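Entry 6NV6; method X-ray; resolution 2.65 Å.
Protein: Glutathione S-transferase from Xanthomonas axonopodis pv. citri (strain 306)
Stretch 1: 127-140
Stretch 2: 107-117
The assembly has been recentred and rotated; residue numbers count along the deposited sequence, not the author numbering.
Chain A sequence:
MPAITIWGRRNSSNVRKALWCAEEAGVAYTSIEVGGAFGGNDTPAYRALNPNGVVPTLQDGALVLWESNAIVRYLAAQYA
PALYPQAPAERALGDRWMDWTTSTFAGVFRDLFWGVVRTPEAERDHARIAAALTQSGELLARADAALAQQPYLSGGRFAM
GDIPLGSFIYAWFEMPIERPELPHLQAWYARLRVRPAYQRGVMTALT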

# COMPACT_ATOMS: atom_id res chain seq x y z
N ALA A 127 2.00 15.38 -21.26
CA ALA A 127 2.98 14.42 -21.75
C ALA A 127 3.60 13.63 -20.61
O ALA A 127 3.82 12.42 -20.73
CB ALA A 127 4.06 15.14 -22.55
N ARG A 128 3.85 14.30 -19.48
CA ARG A 128 4.45 13.65 -18.32
C ARG A 128 3.46 12.71 -17.64
O ARG A 128 3.80 11.55 -17.35
CB ARG A 128 4.94 14.72 -17.35
CG ARG A 128 5.73 14.18 -16.19
CD ARG A 128 6.64 15.24 -15.63
NE ARG A 128 6.05 15.92 -14.48
CZ ARG A 128 6.68 16.09 -13.32
NH1 ARG A 128 6.13 16.83 -12.37
NH2 ARG A 128 7.90 15.59 -13.15
N ILE A 129 2.25 13.19 -17.34
CA ILE A 129 1.19 12.32 -16.83
C ILE A 129 1.05 11.10 -17.72
O ILE A 129 1.17 9.95 -17.28
CB ILE A 129 -0.14 13.10 -16.72
CG1 ILE A 129 -0.13 14.02 -15.51
CG2 ILE A 129 -1.32 12.16 -16.64
CD1 ILE A 129 -1.16 15.12 -15.60
N ALA A 130 0.80 11.34 -19.01
CA ALA A 130 0.74 10.31 -20.04
C ALA A 130 1.87 9.30 -19.91
O ALA A 130 1.66 8.10 -20.10
CB ALA A 130 0.76 10.95 -21.42
N ALA A 131 3.08 9.78 -19.60
CA ALA A 131 4.22 8.89 -19.47
C ALA A 131 4.19 8.16 -18.14
O ALA A 131 4.49 6.97 -18.06
CB ALA A 131 5.53 9.66 -19.64
N ALA A 132 3.81 8.87 -17.07
CA ALA A 132 3.59 8.20 -15.79
C ALA A 132 2.54 7.11 -15.93
O ALA A 132 2.76 5.96 -15.52
CB ALA A 132 3.19 9.23 -14.73
N LEU A 133 1.38 7.45 -16.51
CA LEU A 133 0.32 6.46 -16.67
C LEU A 133 0.79 5.25 -17.45
O LEU A 133 0.48 4.11 -17.10
CB LEU A 133 -0.90 7.08 -17.36
CG LEU A 133 -2.01 6.07 -17.62
CD1 LEU A 133 -2.49 5.48 -16.32
CD2 LEU A 133 -3.19 6.66 -18.38
N THR A 134 1.56 5.48 -18.51
CA THR A 134 2.00 4.36 -19.33
C THR A 134 3.02 3.50 -18.59
O THR A 134 3.00 2.27 -18.70
CB THR A 134 2.58 4.88 -20.65
OG1 THR A 134 1.52 5.43 -21.45
CG2 THR A 134 3.28 3.76 -21.42
N GLN A 135 3.91 4.13 -17.82
CA GLN A 135 4.92 3.35 -17.12
C GLN A 135 4.37 2.69 -15.87
O GLN A 135 4.70 1.54 -15.56
CB GLN A 135 6.12 4.23 -16.78
CG GLN A 135 7.32 3.41 -16.41
CD GLN A 135 8.39 4.23 -15.76
OE1 GLN A 135 9.16 3.72 -14.93
NE2 GLN A 135 8.46 5.52 -16.11
N SER A 136 3.55 3.43 -15.11
CA SER A 136 2.77 2.81 -14.05
C SER A 136 2.17 1.50 -14.52
O SER A 136 2.35 0.44 -13.90
CB SER A 136 1.67 3.77 -13.59
OG SER A 136 2.20 4.84 -12.82
N GLY A 137 1.49 1.56 -15.68
CA GLY A 137 0.81 0.39 -16.21
C GLY A 137 1.75 -0.77 -16.49
O GLY A 137 1.46 -1.92 -16.14
N GLU A 138 2.88 -0.50 -17.14
CA GLU A 138 3.76 -1.61 -17.50
C GLU A 138 4.55 -2.11 -16.31
O GLU A 138 4.93 -3.28 -16.27
CB GLU A 138 4.70 -1.23 -18.65
CG GLU A 138 4.01 -1.15 -20.05
CD GLU A 138 2.88 -2.18 -20.27
OE1 GLU A 138 3.18 -3.39 -20.40
OE2 GLU A 138 1.69 -1.78 -20.35
N LEU A 139 4.79 -1.25 -15.32
CA LEU A 139 5.32 -1.73 -14.05
C LEU A 139 4.31 -2.66 -13.39
O LEU A 139 4.66 -3.78 -12.98
CB LEU A 139 5.65 -0.56 -13.14
CG LEU A 139 6.92 0.22 -13.52
CD1 LEU A 139 7.10 1.47 -12.64
CD2 LEU A 139 8.14 -0.69 -13.46
N LEU A 140 3.06 -2.22 -13.28
CA LEU A 140 2.03 -3.07 -12.68
C LEU A 140 1.88 -4.40 -13.41
O LEU A 140 1.55 -5.42 -12.79
CB LEU A 140 0.70 -2.32 -12.65
CG LEU A 140 0.69 -1.30 -11.52
CD1 LEU A 140 -0.65 -0.56 -11.46
CD2 LEU A 140 1.02 -2.00 -10.19
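Stretch 2 107-117: GVFRDLFWGVV

Stretch 2 is helical throughout and packs against the helix of stretch 1, both helices extending beyond the residues considered here. The two run in broadly opposing directions, with a signed crossing angle of -135° and a closest approach of 8.5 Å between axes. The backbones come near each other where Ala132 CA lies 5.1 Å from Leu112 CA; one turn along, Ser136 CA lies 5.9 Å from Phe109 CA. Together the helices bury 553 Å², and no hydrogen bond crosses between them, so the contact rests mainly on the fit of apolar side chains.

Val108 covers the most surface. Its CA-to-CB bond points toward stretch 1, and with chi1 in the p well the side chain enters a hole formed by Ala132, Gln135, Ser136 and Leu139. Val108 CG2 approaches Ala132 CA to 3.6 Å, while Val108 CG1 lies 3.7 Å from Leu139 CD1 and 3.9 Å from Ser136 OG.

One turn further on, Leu112 (chi1 t, chi2 p) fills the next hole, among Ile129, Ala132, Leu133 and Ser136. Leu112 CB rests 3.7 Å from Ala132 CB, the small alanine side chain lying in the close part of the interface. Leu112 CD1 reaches Leu133 CB at 3.6 Å and Ile129 CG2 at 3.8 Å; Leu112 CD2 lies 4.1 Å from Ser136 OG. That hydroxyl is directed back into its own helix, donating a hydrogen bond from Ser136 OG to Ala132 O (3.0 Å). Ser136 OG also lies 3.8 Å from Phe109 CA and, near the plane of the Phe109 ring, at its edge.

Ile129 covers the most surface on stretch 1. Its CA-to-CB bond points sideways, but the end of the side chain (chi1 m, chi2 t) comes nearer, bringing Ile129 CD1 to 3.4 Å from Gly115 O. Gly115 leaves the space this requires: an ideal CB there would lie 2.4 Å from Ile129 CG1, a clash. Ile129 CG2 also meets Val116 CG2 at 4.0 Å. Here the helix of stretch 2 widens into a pi-type turn across 114-117.

At the margin, Asp111 and Arg128 form a long salt bridge, Arg128 NH2 to Asp111 OD2 at 3.6 Å. The carboxylate oxygen lies over one face of the guanidinium, well out of its plane, so the attraction is between charges alone and no N-H points at the oxygen.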

# COMPACT_ATOMS: atom_id res chain seq x y z
N GLY A 107 7.28 6.12 -6.94
CA GLY A 107 7.69 7.42 -7.46
C GLY A 107 6.90 7.81 -8.70
O GLY A 107 6.31 8.89 -8.75
N VAL A 108 6.87 6.94 -9.71
CA VAL A 108 6.13 7.25 -10.93
C VAL A 108 4.64 7.34 -10.63
O VAL A 108 3.94 8.20 -11.18
CB VAL A 108 6.45 6.24 -12.05
CG1 VAL A 108 5.93 4.86 -11.72
CG2 VAL A 108 5.87 6.71 -13.39
N PHE A 109 4.14 6.49 -9.74
CA PHE A 109 2.71 6.52 -9.49
C PHE A 109 2.31 7.76 -8.71
O PHE A 109 1.28 8.37 -9.01
CB PHE A 109 2.25 5.28 -8.73
CG PHE A 109 0.79 5.33 -8.41
CD1 PHE A 109 -0.16 5.06 -9.38
CD2 PHE A 109 0.36 5.71 -7.16
CE1 PHE A 109 -1.51 5.13 -9.09
CE2 PHE A 109 -0.99 5.78 -6.87
CZ PHE A 109 -1.93 5.49 -7.84
N ARG A 110 3.10 8.14 -7.70
CA ARG A 110 2.79 9.38 -7.00
C ARG A 110 2.78 10.55 -7.97
O ARG A 110 1.99 11.49 -7.81
CB ARG A 110 3.78 9.62 -5.86
N ASP A 111 3.61 10.48 -9.01
CA ASP A 111 3.61 11.52 -10.04
C ASP A 111 2.33 11.47 -10.86
O ASP A 111 1.67 12.50 -11.06
CB ASP A 111 4.83 11.34 -10.94
CG ASP A 111 5.42 12.66 -11.38
OD1 ASP A 111 5.70 13.50 -10.50
OD2 ASP A 111 5.61 12.84 -12.61
N LEU A 112 1.96 10.28 -11.34
CA LEU A 112 0.68 10.12 -12.03
C LEU A 112 -0.45 10.64 -11.16
O LEU A 112 -1.28 11.43 -11.60
CB LEU A 112 0.44 8.65 -12.39
CG LEU A 112 -0.94 8.42 -13.03
CD1 LEU A 112 -1.01 9.06 -14.40
CD2 LEU A 112 -1.26 6.95 -13.10
N PHE A 113 -0.48 10.20 -9.91
CA PHE A 113 -1.60 10.56 -9.05
C PHE A 113 -1.66 12.06 -8.78
O PHE A 113 -2.75 12.61 -8.62
CB PHE A 113 -1.52 9.79 -7.73
CG PHE A 113 -2.66 10.07 -6.82
CD1 PHE A 113 -2.61 11.12 -5.91
CD2 PHE A 113 -3.82 9.31 -6.90
CE1 PHE A 113 -3.68 11.40 -5.07
CE2 PHE A 113 -4.91 9.58 -6.05
CZ PHE A 113 -4.84 10.63 -5.13
N TRP A 114 -0.51 12.74 -8.73
CA TRP A 114 -0.56 14.18 -8.46
C TRP A 114 -1.16 14.93 -9.63
O TRP A 114 -2.10 15.72 -9.46
CB TRP A 114 0.84 14.70 -8.12
CG TRP A 114 1.03 14.90 -6.63
CD1 TRP A 114 1.53 13.99 -5.73
CD2 TRP A 114 0.69 16.07 -5.86
NE1 TRP A 114 1.52 14.52 -4.46
CE2 TRP A 114 1.02 15.79 -4.50
CE3 TRP A 114 0.15 17.33 -6.18
CZ2 TRP A 114 0.83 16.73 -3.48
CZ3 TRP A 114 -0.04 18.26 -5.15
CH2 TRP A 114 0.30 17.95 -3.82
N GLY A 115 -0.66 14.69 -10.84
CA GLY A 115 -1.18 15.32 -12.03
C GLY A 115 -2.67 15.19 -12.29
O GLY A 115 -3.24 15.98 -13.04
N VAL A 116 -3.33 14.21 -11.68
CA VAL A 116 -4.68 13.83 -12.05
C VAL A 116 -5.68 14.19 -10.96
O VAL A 116 -6.78 14.65 -11.25
CB VAL A 116 -4.74 12.33 -12.39
CG1 VAL A 116 -6.17 11.89 -12.70
CG2 VAL A 116 -3.82 12.02 -13.55
N VAL A 117 -5.30 14.00 -9.71
CA VAL A 117 -6.21 14.23 -8.59
C VAL A 117 -5.94 15.57 -7.91
O VAL A 117 -6.84 16.10 -7.24
CB VAL A 117 -6.09 13.07 -7.59
CG1 VAL A 117 -7.17 13.14 -6.51
CG2 VAL A 117 -6.13 11.75 -8.35